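Local coordinates for lipid binding hydrolase (Escherichia coli, PDB 2IF6), which is of unproven function but is probably a hydrolase related to permuted papain-like amidases, at residues K67-V72 with K179-F184; K43-E48 with Y55-Q60; I10-S15 with V71-E76. All blocks are in the same frame, centred on the assembly; numbering follows the deposited sequence.

All three contacts pair antiparallel strands of one sheet, and they run from its middle to both of its outer strands. Contact 3 is the buried one: strand 10-13 meets strand 70-75 through backbone bonds and mostly apolar side chains. Contact 1 uses the other edge of strand 70-75, sharing Val71 and Val72 with contact 3, and binds the outermost strand 174-180. It is partly buried: lysine chains and a water lie toward the surface, around a buried tryptophan. Contact 2, the hairpin 43-49/53-57 at the other end of the sheet, combines two partly exposed tyrosines with a buried phenylalanine and carboxylate. Its centre lies about 17 Å from that of contact 1, but Val46 and Leu58 touch Ile11 of contact 3.

Contact 1. Residues K67-V72 with K179-F184; sequences KGKYVV and KEWPLF
With CG of Lys69 anti to its carbonyl carbon (chi1 -65°) and CG of Trp181 anti to its backbone N (chi1 -160°), the extended lysine chain crosses the indole at about a right angle. Lys69 CD sits over the five-membered ring, 3.8 Å from its centroid and almost on the ring normal, a CH-pi contact. The long aliphatic chain suits this place because it can cover an aromatic face and still carry its charge onward: Lys69 NZ donates to Pro182 O (3.0 Å), nearly in line with the carbonyl bond, and reaches weakly to a water held by Phe184 O. Tyr70 and Glu180 form a hydrogen-bonded pair, Glu180 N to Tyr70 O at 2.8 Å and Tyr70 N to Glu180 O at 3.0 Å. Their side chains run side by side, Glu180 CG lying 3.6 Å from Tyr70 CE2. Beyond them Val71 CG2 meets Lys179 CG at 3.7 Å, methyl against methylene. Tyr31 adds an edge-to-face ring contact to Trp181. This is the C-terminal end of an antiparallel edge strand; the tail beyond it is met by Lys69, just ahead of the neighbouring strand, through the CH-pi contact and the bond to Pro182 O.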
loop_
_atom_site.group_PDB
_atom_site.type_symbol
_atom_site.label_atom_id
_atom_site.label_comp_id
_atom_site.label_asym_id
_atom_site.label_seq_id
_atom_site.Cartn_x
_atom_site.Cartn_y
_atom_site.Cartn_z
ATOM N N LYS A 67 -12.185 9.263 8.381
ATOM C CA LYS A 67 -11.986 10.643 8.818
ATOM C C LYS A 67 -11.188 11.506 7.826
ATOM O O LYS A 67 -10.773 12.619 8.176
ATOM C CB LYS A 67 -11.346 10.672 10.214
ATOM C CG LYS A 67 -12.300 10.258 11.364
ATOM C CD LYS A 67 -13.120 11.448 11.841
ATOM C CE LYS A 67 -14.023 11.030 12.999
ATOM N NZ LYS A 67 -15.464 11.310 12.645
ATOM N N GLY A 68 -11.016 11.019 6.589
ATOM C CA GLY A 68 -10.259 11.745 5.564
ATOM C C GLY A 68 -8.757 11.851 5.836
ATOM O O GLY A 68 -8.068 12.663 5.188
ATOM N N LYS A 69 -8.248 11.083 6.814
ATOM C CA LYS A 69 -6.853 11.208 7.245
ATOM C C LYS A 69 -5.937 10.569 6.210
ATOM O O LYS A 69 -6.283 9.533 5.613
ATOM C CB LYS A 69 -6.603 10.521 8.571
ATOM C CG LYS A 69 -7.350 11.139 9.730
ATOM C CD LYS A 69 -6.915 10.404 10.994
ATOM C CE LYS A 69 -7.588 10.984 12.199
ATOM N NZ LYS A 69 -6.977 10.395 13.440
ATOM N N TYR A 70 -4.772 11.180 6.002
ATOM C CA TYR A 70 -3.789 10.605 5.089
ATOM C C TYR A 70 -2.415 11.177 5.413
ATOM O O TYR A 70 -2.284 12.252 6.039
ATOM C CB TYR A 70 -4.171 10.838 3.591
ATOM C CG TYR A 70 -4.042 12.276 3.119
ATOM C CD1 TYR A 70 -2.852 12.747 2.550
ATOM C CD2 TYR A 70 -5.115 13.177 3.259
ATOM C CE1 TYR A 70 -2.732 14.073 2.137
ATOM C CE2 TYR A 70 -5.022 14.505 2.836
ATOM C CZ TYR A 70 -3.823 14.951 2.286
ATOM O OH TYR A 70 -3.728 16.266 1.877
ATOM N N VAL A 71 -1.399 10.450 4.980
ATOM C CA VAL A 71 -0.010 10.919 5.075
ATOM C C VAL A 71 0.651 10.474 3.795
ATOM O O VAL A 71 0.280 9.418 3.227
ATOM C CB VAL A 71 0.724 10.336 6.306
ATOM C CG1 VAL A 71 0.662 8.825 6.320
ATOM C CG2 VAL A 71 2.200 10.813 6.352
ATOM N N VAL A 72 1.602 11.276 3.315
ATOM C CA VAL A 72 2.254 11.011 2.042
ATOM C C VAL A 72 3.751 10.905 2.249
ATOM O O VAL A 72 4.338 11.781 2.874
ATOM C CB VAL A 72 1.974 12.152 1.028
ATOM C CG1 VAL A 72 2.651 11.835 -0.284
ATOM C CG2 VAL A 72 0.439 12.318 0.799
ATOM N N LYS A 179 0.787 15.622 5.362
ATOM C CA LYS A 179 0.176 14.938 6.479
ATOM C C LYS A 179 -1.050 15.653 6.883
ATOM O O LYS A 179 -0.982 16.825 7.292
ATOM C CB LYS A 179 1.111 14.869 7.674
ATOM C CG LYS A 179 0.947 13.583 8.408
ATOM C CD LYS A 179 1.174 13.729 9.866
ATOM C CE LYS A 179 2.540 14.244 10.167
ATOM N NZ LYS A 179 2.472 14.594 11.592
ATOM N N GLU A 180 -2.182 14.972 6.778
ATOM C CA GLU A 180 -3.412 15.465 7.424
ATOM C C GLU A 180 -3.859 14.342 8.326
ATOM O O GLU A 180 -4.674 13.519 7.937
ATOM C CB GLU A 180 -4.505 15.771 6.410
ATOM C CG GLU A 180 -4.144 16.893 5.432
ATOM C CD GLU A 180 -4.370 18.259 6.029
ATOM O OE1 GLU A 180 -5.203 18.365 6.962
ATOM O OE2 GLU A 180 -3.721 19.224 5.556
ATOM N N TRP A 181 -3.290 14.287 9.521
ATOM C CA TRP A 181 -3.529 13.174 10.392
ATOM C C TRP A 181 -3.462 13.580 11.872
ATOM O O TRP A 181 -2.487 13.265 12.526
ATOM C CB TRP A 181 -2.463 12.131 10.134
ATOM C CG TRP A 181 -2.872 10.777 10.603
ATOM C CD1 TRP A 181 -3.163 10.393 11.895
ATOM C CD2 TRP A 181 -3.065 9.620 9.786
ATOM N NE1 TRP A 181 -3.523 9.066 11.912
ATOM C CE2 TRP A 181 -3.481 8.572 10.632
ATOM C CE3 TRP A 181 -2.940 9.371 8.415
ATOM C CZ2 TRP A 181 -3.759 7.281 10.146
ATOM C CZ3 TRP A 181 -3.230 8.100 7.940
ATOM C CH2 TRP A 181 -3.627 7.066 8.810
ATOM N N PRO A 182 -4.492 14.266 12.398
ATOM C CA PRO A 182 -4.372 14.666 13.798
ATOM C C PRO A 182 -4.354 13.457 14.713
ATOM O O PRO A 182 -5.151 12.550 14.527
ATOM C CB PRO A 182 -5.623 15.507 14.043
ATOM C CG PRO A 182 -6.554 15.141 12.985
ATOM C CD PRO A 182 -5.749 14.724 11.793
ATOM N N LEU A 183 -3.431 13.432 15.673
ATOM C CA LEU A 183 -3.341 12.324 16.602
ATOM C C LEU A 183 -4.002 12.672 17.921
ATOM O O LEU A 183 -3.423 12.432 18.997
ATOM C CB LEU A 183 -1.886 11.905 16.827
ATOM C CG LEU A 183 -1.275 11.153 15.647
ATOM C CD1 LEU A 183 0.229 11.333 15.708
ATOM C CD2 LEU A 183 -1.680 9.671 15.655
ATOM N N PHE A 184 -5.197 13.242 17.805
ATOM C CA PHE A 184 -6.099 13.552 18.904
ATOM C C PHE A 184 -7.525 13.404 18.374
ATOM O O PHE A 184 -7.748 13.601 17.160
ATOM C CB PHE A 184 -5.877 14.978 19.462
ATOM C CG PHE A 184 -5.703 16.063 18.410
ATOM C CD1 PHE A 184 -6.796 16.737 17.886
ATOM C CD2 PHE A 184 -4.428 16.435 17.967
ATOM C CE1 PHE A 184 -6.624 17.749 16.918
ATOM C CE2 PHE A 184 -4.268 17.446 17.009
ATOM C CZ PHE A 184 -5.363 18.099 16.504
HETATM O O HOH W 1 -9.055 12.105 15.363
#

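Contact 2. Residues K43-E48 with Y55-Q60; sequences KPYVFE and YTPLKQ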
loop_
_atom_site.group_PDB
_atom_site.type_symbol
_atom_site.label_atom_id
_atom_site.label_comp_id
_atom_site.label_asym_id
_atom_site.label_seq_id
_atom_site.Cartn_x
_atom_site.Cartn_y
_atom_site.Cartn_z
ATOM N N LYS A 43 -2.903 15.815 -13.590
ATOM C CA LYS A 43 -3.937 15.686 -12.595
ATOM C C LYS A 43 -3.579 14.497 -11.726
ATOM O O LYS A 43 -3.164 13.465 -12.255
ATOM C CB LYS A 43 -5.274 15.389 -13.276
ATOM C CG LYS A 43 -5.764 16.531 -14.205
ATOM C CD LYS A 43 -6.973 16.033 -14.985
ATOM C CE LYS A 43 -7.626 17.153 -15.767
ATOM N NZ LYS A 43 -6.602 17.974 -16.488
ATOM N N PRO A 44 -3.738 14.640 -10.400
ATOM C CA PRO A 44 -3.345 13.557 -9.493
ATOM C C PRO A 44 -4.361 12.407 -9.362
ATOM O O PRO A 44 -5.542 12.615 -9.005
ATOM C CB PRO A 44 -3.142 14.268 -8.163
ATOM C CG PRO A 44 -4.051 15.429 -8.214
ATOM C CD PRO A 44 -4.207 15.831 -9.661
ATOM N N TYR A 45 -3.875 11.211 -9.667
ATOM C CA TYR A 45 -4.622 9.999 -9.460
ATOM C C TYR A 45 -3.848 9.137 -8.478
ATOM O O TYR A 45 -2.627 9.264 -8.382
ATOM C CB TYR A 45 -4.802 9.242 -10.777
ATOM C CG TYR A 45 -5.776 9.936 -11.735
ATOM C CD1 TYR A 45 -7.025 9.369 -12.027
ATOM C CD2 TYR A 45 -5.441 11.147 -12.351
ATOM C CE1 TYR A 45 -7.909 9.994 -12.896
ATOM C CE2 TYR A 45 -6.349 11.810 -13.228
ATOM C CZ TYR A 45 -7.563 11.202 -13.499
ATOM O OH TYR A 45 -8.457 11.816 -14.347
ATOM N N VAL A 46 -4.549 8.245 -7.787
ATOM C CA VAL A 46 -3.920 7.268 -6.914
ATOM C C VAL A 46 -4.040 5.880 -7.577
ATOM O O VAL A 46 -5.160 5.350 -7.776
ATOM C CB VAL A 46 -4.531 7.273 -5.464
ATOM C CG1 VAL A 46 -3.881 6.166 -4.597
ATOM C CG2 VAL A 46 -4.378 8.654 -4.816
ATOM N N PHE A 47 -2.883 5.307 -7.929
ATOM C CA PHE A 47 -2.783 3.936 -8.440
ATOM C C PHE A 47 -2.856 3.011 -7.232
ATOM O O PHE A 47 -2.007 3.120 -6.330
ATOM C CB PHE A 47 -1.395 3.791 -9.096
ATOM C CG PHE A 47 -1.013 2.385 -9.471
ATOM C CD1 PHE A 47 -1.464 1.829 -10.676
ATOM C CD2 PHE A 47 -0.148 1.629 -8.653
ATOM C CE1 PHE A 47 -1.085 0.538 -11.087
ATOM C CE2 PHE A 47 0.233 0.303 -9.051
ATOM C CZ PHE A 47 -0.241 -0.230 -10.276
ATOM N N GLU A 48 -3.863 2.127 -7.192
ATOM C CA GLU A 48 -4.070 1.282 -6.003
ATOM C C GLU A 48 -4.637 -0.082 -6.363
ATOM O O GLU A 48 -5.349 -0.203 -7.355
ATOM C CB GLU A 48 -5.037 1.972 -5.039
ATOM C CG GLU A 48 -6.367 2.368 -5.744
ATOM C CD GLU A 48 -7.438 2.824 -4.781
ATOM O OE1 GLU A 48 -7.287 2.630 -3.555
ATOM O OE2 GLU A 48 -8.469 3.348 -5.249
ATOM N N TYR A 55 -6.620 3.259 -11.341
ATOM C CA TYR A 55 -6.425 4.669 -10.968
ATOM C C TYR A 55 -7.701 5.285 -10.402
ATOM O O TYR A 55 -8.792 5.118 -10.965
ATOM C CB TYR A 55 -6.073 5.502 -12.189
ATOM C CG TYR A 55 -4.906 5.034 -13.012
ATOM C CD1 TYR A 55 -3.596 5.117 -12.526
ATOM C CD2 TYR A 55 -5.107 4.566 -14.311
ATOM C CE1 TYR A 55 -2.521 4.739 -13.314
ATOM C CE2 TYR A 55 -4.062 4.167 -15.096
ATOM C CZ TYR A 55 -2.770 4.259 -14.604
ATOM O OH TYR A 55 -1.755 3.844 -15.413
ATOM N N THR A 56 -7.554 6.033 -9.321
ATOM C CA THR A 56 -8.651 6.716 -8.672
ATOM C C THR A 56 -8.308 8.192 -8.498
ATOM O O THR A 56 -7.216 8.496 -8.039
ATOM C CB THR A 56 -8.850 6.128 -7.247
ATOM O OG1 THR A 56 -9.132 4.733 -7.365
ATOM C CG2 THR A 56 -9.977 6.806 -6.527
ATOM N N PRO A 57 -9.243 9.114 -8.821
ATOM C CA PRO A 57 -8.938 10.528 -8.563
ATOM C C PRO A 57 -8.572 10.781 -7.092
ATOM O O PRO A 57 -9.197 10.253 -6.188
ATOM C CB PRO A 57 -10.237 11.246 -8.949
ATOM C CG PRO A 57 -10.879 10.376 -9.931
ATOM C CD PRO A 57 -10.559 8.953 -9.485
ATOM N N LEU A 58 -7.526 11.550 -6.867
ATOM C CA LEU A 58 -7.021 11.790 -5.501
ATOM C C LEU A 58 -8.097 12.283 -4.505
ATOM O O LEU A 58 -8.168 11.831 -3.369
ATOM C CB LEU A 58 -5.839 12.762 -5.547
ATOM C CG LEU A 58 -5.259 13.182 -4.195
ATOM C CD1 LEU A 58 -4.643 11.935 -3.476
ATOM C CD2 LEU A 58 -4.188 14.246 -4.406
ATOM N N LYS A 59 -8.967 13.175 -4.941
ATOM C CA LYS A 59 -9.978 13.686 -4.037
ATOM C C LYS A 59 -10.847 12.533 -3.558
ATOM O O LYS A 59 -11.097 12.411 -2.363
ATOM C CB LYS A 59 -10.822 14.795 -4.693
ATOM C CG LYS A 59 -11.939 15.290 -3.769
ATOM C CD LYS A 59 -12.872 16.310 -4.468
ATOM C CE LYS A 59 -14.176 16.466 -3.654
ATOM N NZ LYS A 59 -14.957 15.196 -3.724
ATOM N N GLN A 60 -11.261 11.663 -4.480
ATOM C CA GLN A 60 -12.110 10.517 -4.129
ATOM C C GLN A 60 -11.344 9.492 -3.234
ATOM O O GLN A 60 -11.889 8.943 -2.251
ATOM C CB GLN A 60 -12.656 9.887 -5.413
ATOM C CG GLN A 60 -13.216 8.475 -5.319
ATOM C CD GLN A 60 -13.469 7.874 -6.712
ATOM O OE1 GLN A 60 -13.837 8.602 -7.653
ATOM N NE2 GLN A 60 -13.243 6.559 -6.854
#
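Tyr45 CD1 comes to 4.0 Å from Tyr55 CB and Tyr45 CE1 approaches Pro57 CG, while Lys43 O lies in the plane of the Tyr45 ring, at its edge. Phe47 CD1 and Tyr55 CE1 are 4.1 Å apart, as expected of a non-hydrogen-bonded pair whose side chains share one side of the sheet. Arg40 makes cation-pi contacts with both tyrosines, whereas Phe47, fully apolar, turns to Val115 and Val119 of helix 112-124. Between the ring-bearing pairs, Val46 and Thr56 exchange two backbone bonds, Val46 N to Thr56 O at 2.7 Å being nearly straight. This is an antiparallel beta hairpin, strands 43-49 and 53-57, at one edge of the sheet; its second strand runs directly into helix 58-63. Pro57 takes the N-cap position there, where a residue with no N-H to donate fits a non-hydrogen-bonded pair with Tyr45. Leu58 N, in the first turn, donates to Pro44 O (3.1 Å), tying the helix start to the hairpin. Leu58 then divides its branches: Leu58 CD1 reaches Val46 CG2 at 3.6 Å, and CD2 packs on Pro44 CB at 3.9 Å. On the side of Val46 and Thr56, the threonine hydroxyl donates to Glu48 OE2, Thr56 OG1 to OE2 being 2.6 Å, on the anti side of the carboxylate and close to its plane. The other oxygen, OE1, bonds His33 NE2, in a possible Cys112-His33-Glu48 triad; Thr56 would then be a second-shell residue that helps fix the carboxylate's rotation.

Contact 3. Residues I10-S15 with V71-E76; sequences IIFQIS and VVRRVE
Ile10 and Arg73 exchange two nearly straight backbone bonds, Arg73 N to Ile10 O at 2.7 Å and Ile10 N to Arg73 O at 2.8 Å. The next hydrogen-bonded pair, Phe12 with Val71, is less even: Phe12 N reaches Val71 O at 2.9 Å, but Val71 N lies 3.3 Å from Phe12 O. Between them Ile11 and Val72 stand as a non-hydrogen-bonded pair on the opposite side of the sheet, where Ile11 CD1 meets Val72 CG2 at 3.8 Å; beta-branched residues suit such a buried, extended backbone. On the other side, Phe12 CB packs on Val71 CG1 (3.8 Å), and the ring, with Val71 O at its edge and in its plane, presents Phe12 CE2 to Arg73 CG at 3.7 Å. The arginine chain bends at chi2 (-84°) and chi3 (-91°), turning CD and NE; the guanidinium end leads away from strand 10-13. There NH2 bonds Phe169 O and NH1 bonds Thr176 OG1, so methylenes packed on Phe12 lead to a charged group whose N-H groups have partners. Phe169 also meets the Phe12 ring edge-to-face, and Val168 packs on Ile10 and Phe12, so helix 165-169 lies against this side. Strand 33-40 flanks strand 10-13 through backbone bonding of Ile11 with Gly35. The pairing belongs to the antiparallel sheet, consistent with the permuted papain-like family, and Phe12 lies near the possible Cys-His-Glu triad without touching it.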
loop_
_atom_site.group_PDB
_atom_site.type_symbol
_atom_site.label_atom_id
_atom_site.label_comp_id
_atom_site.label_asym_id
_atom_site.label_seq_id
_atom_site.Cartn_x
_atom_site.Cartn_y
_atom_site.Cartn_z
ATOM N N ILE A 10 3.902 8.084 -2.153
ATOM C CA ILE A 10 3.163 6.938 -1.625
ATOM C C ILE A 10 2.253 7.459 -0.547
ATOM O O ILE A 10 2.711 8.135 0.370
ATOM C CB ILE A 10 4.116 5.854 -1.083
ATOM C CG1 ILE A 10 5.147 5.479 -2.178
ATOM C CG2 ILE A 10 3.304 4.615 -0.636
ATOM C CD1 ILE A 10 6.340 4.584 -1.681
ATOM N N ILE A 11 0.967 7.130 -0.646
ATOM C CA ILE A 11 -0.023 7.725 0.229
ATOM C C ILE A 11 -0.685 6.630 1.081
ATOM O O ILE A 11 -0.901 5.526 0.582
ATOM C CB ILE A 11 -1.055 8.562 -0.603
ATOM C CG1 ILE A 11 -2.003 9.350 0.323
ATOM C CG2 ILE A 11 -1.773 7.699 -1.633
ATOM C CD1 ILE A 11 -2.739 10.491 -0.329
ATOM N N PHE A 12 -1.017 6.947 2.339
ATOM C CA PHE A 12 -1.486 5.932 3.298
ATOM C C PHE A 12 -2.762 6.473 3.948
ATOM O O PHE A 12 -2.910 7.694 4.117
ATOM C CB PHE A 12 -0.416 5.691 4.379
ATOM C CG PHE A 12 0.922 5.209 3.841
ATOM C CD1 PHE A 12 1.252 3.876 3.911
ATOM C CD2 PHE A 12 1.854 6.101 3.285
ATOM C CE1 PHE A 12 2.471 3.414 3.398
ATOM C CE2 PHE A 12 3.112 5.605 2.772
ATOM C CZ PHE A 12 3.387 4.302 2.877
ATOM N N GLN A 13 -3.673 5.571 4.310
ATOM C CA GLN A 13 -4.899 5.951 4.957
ATOM C C GLN A 13 -5.374 4.782 5.819
ATOM O O GLN A 13 -4.816 3.682 5.752
ATOM C CB GLN A 13 -5.970 6.312 3.900
ATOM C CG GLN A 13 -6.497 5.097 3.119
ATOM C CD GLN A 13 -7.534 5.411 2.051
ATOM O OE1 GLN A 13 -8.053 4.481 1.461
ATOM N NE2 GLN A 13 -7.855 6.693 1.810
ATOM N N ILE A 14 -6.435 5.043 6.570
ATOM C CA ILE A 14 -7.146 4.025 7.326
ATOM C C ILE A 14 -8.315 3.563 6.473
ATOM O O ILE A 14 -9.278 4.324 6.225
ATOM C CB ILE A 14 -7.747 4.592 8.640
ATOM C CG1 ILE A 14 -6.693 5.305 9.497
ATOM C CG2 ILE A 14 -8.430 3.470 9.431
ATOM C CD1 ILE A 14 -7.342 6.060 10.658
ATOM N N SER A 15 -8.228 2.324 6.017
ATOM C CA SER A 15 -9.324 1.673 5.293
ATOM C C SER A 15 -10.612 1.589 6.165
ATOM O O SER A 15 -10.531 1.420 7.391
ATOM C CB SER A 15 -8.888 0.266 4.885
ATOM O OG SER A 15 -9.989 -0.476 4.400
ATOM N N VAL A 71 -1.399 10.450 4.980
ATOM C CA VAL A 71 -0.010 10.919 5.075
ATOM C C VAL A 71 0.651 10.474 3.795
ATOM O O VAL A 71 0.280 9.418 3.227
ATOM C CB VAL A 71 0.724 10.336 6.306
ATOM C CG1 VAL A 71 0.662 8.825 6.320
ATOM C CG2 VAL A 71 2.200 10.813 6.352
ATOM N N VAL A 72 1.602 11.276 3.315
ATOM C CA VAL A 72 2.254 11.011 2.042
ATOM C C VAL A 72 3.751 10.905 2.249
ATOM O O VAL A 72 4.338 11.781 2.874
ATOM C CB VAL A 72 1.974 12.152 1.028
ATOM C CG1 VAL A 72 2.651 11.835 -0.284
ATOM C CG2 VAL A 72 0.439 12.318 0.799
ATOM N N ARG A 73 4.370 9.853 1.706
ATOM C CA ARG A 73 5.826 9.718 1.753
ATOM C C ARG A 73 6.406 9.880 0.346
ATOM O O ARG A 73 5.760 9.538 -0.651
ATOM C CB ARG A 73 6.213 8.351 2.309
ATOM C CG ARG A 73 5.656 8.109 3.713
ATOM C CD ARG A 73 6.574 8.709 4.764
ATOM N NE ARG A 73 7.572 7.770 5.246
ATOM C CZ ARG A 73 8.436 8.058 6.214
ATOM N NH1 ARG A 73 8.411 9.263 6.800
ATOM N NH2 ARG A 73 9.334 7.152 6.589
ATOM N N ARG A 74 7.613 10.408 0.264
ATOM C CA ARG A 74 8.291 10.559 -1.029
ATOM C C ARG A 74 9.754 10.222 -0.898
ATOM O O ARG A 74 10.357 10.451 0.157
ATOM C CB ARG A 74 8.142 12.031 -1.505
ATOM C CG ARG A 74 9.013 12.378 -2.750
ATOM C CD ARG A 74 8.852 13.852 -3.184
ATOM N NE ARG A 74 7.440 14.190 -3.398
ATOM C CZ ARG A 74 6.959 15.428 -3.436
ATOM N NH1 ARG A 74 7.807 16.466 -3.312
ATOM N NH2 ARG A 74 5.651 15.627 -3.645
ATOM N N VAL A 75 10.377 9.740 -1.981
ATOM C CA VAL A 75 11.796 9.485 -1.873
ATOM C C VAL A 75 12.496 10.802 -1.542
ATOM O O VAL A 75 12.232 11.814 -2.178
ATOM C CB VAL A 75 12.353 8.848 -3.171
ATOM C CG1 VAL A 75 13.889 8.864 -3.145
ATOM C CG2 VAL A 75 11.766 7.411 -3.331
ATOM N N GLU A 76 13.384 10.775 -0.551
ATOM C CA GLU A 76 13.995 11.988 -0.034
ATOM C C GLU A 76 14.842 12.667 -1.119
ATOM O O GLU A 76 15.666 11.996 -1.807
ATOM C CB GLU A 76 14.843 11.703 1.215
ATOM C CG GLU A 76 14.933 12.971 2.087
ATOM C CD GLU A 76 15.860 12.832 3.247
ATOM O OE1 GLU A 76 16.311 11.702 3.517
ATOM O OE2 GLU A 76 16.103 13.849 3.921
#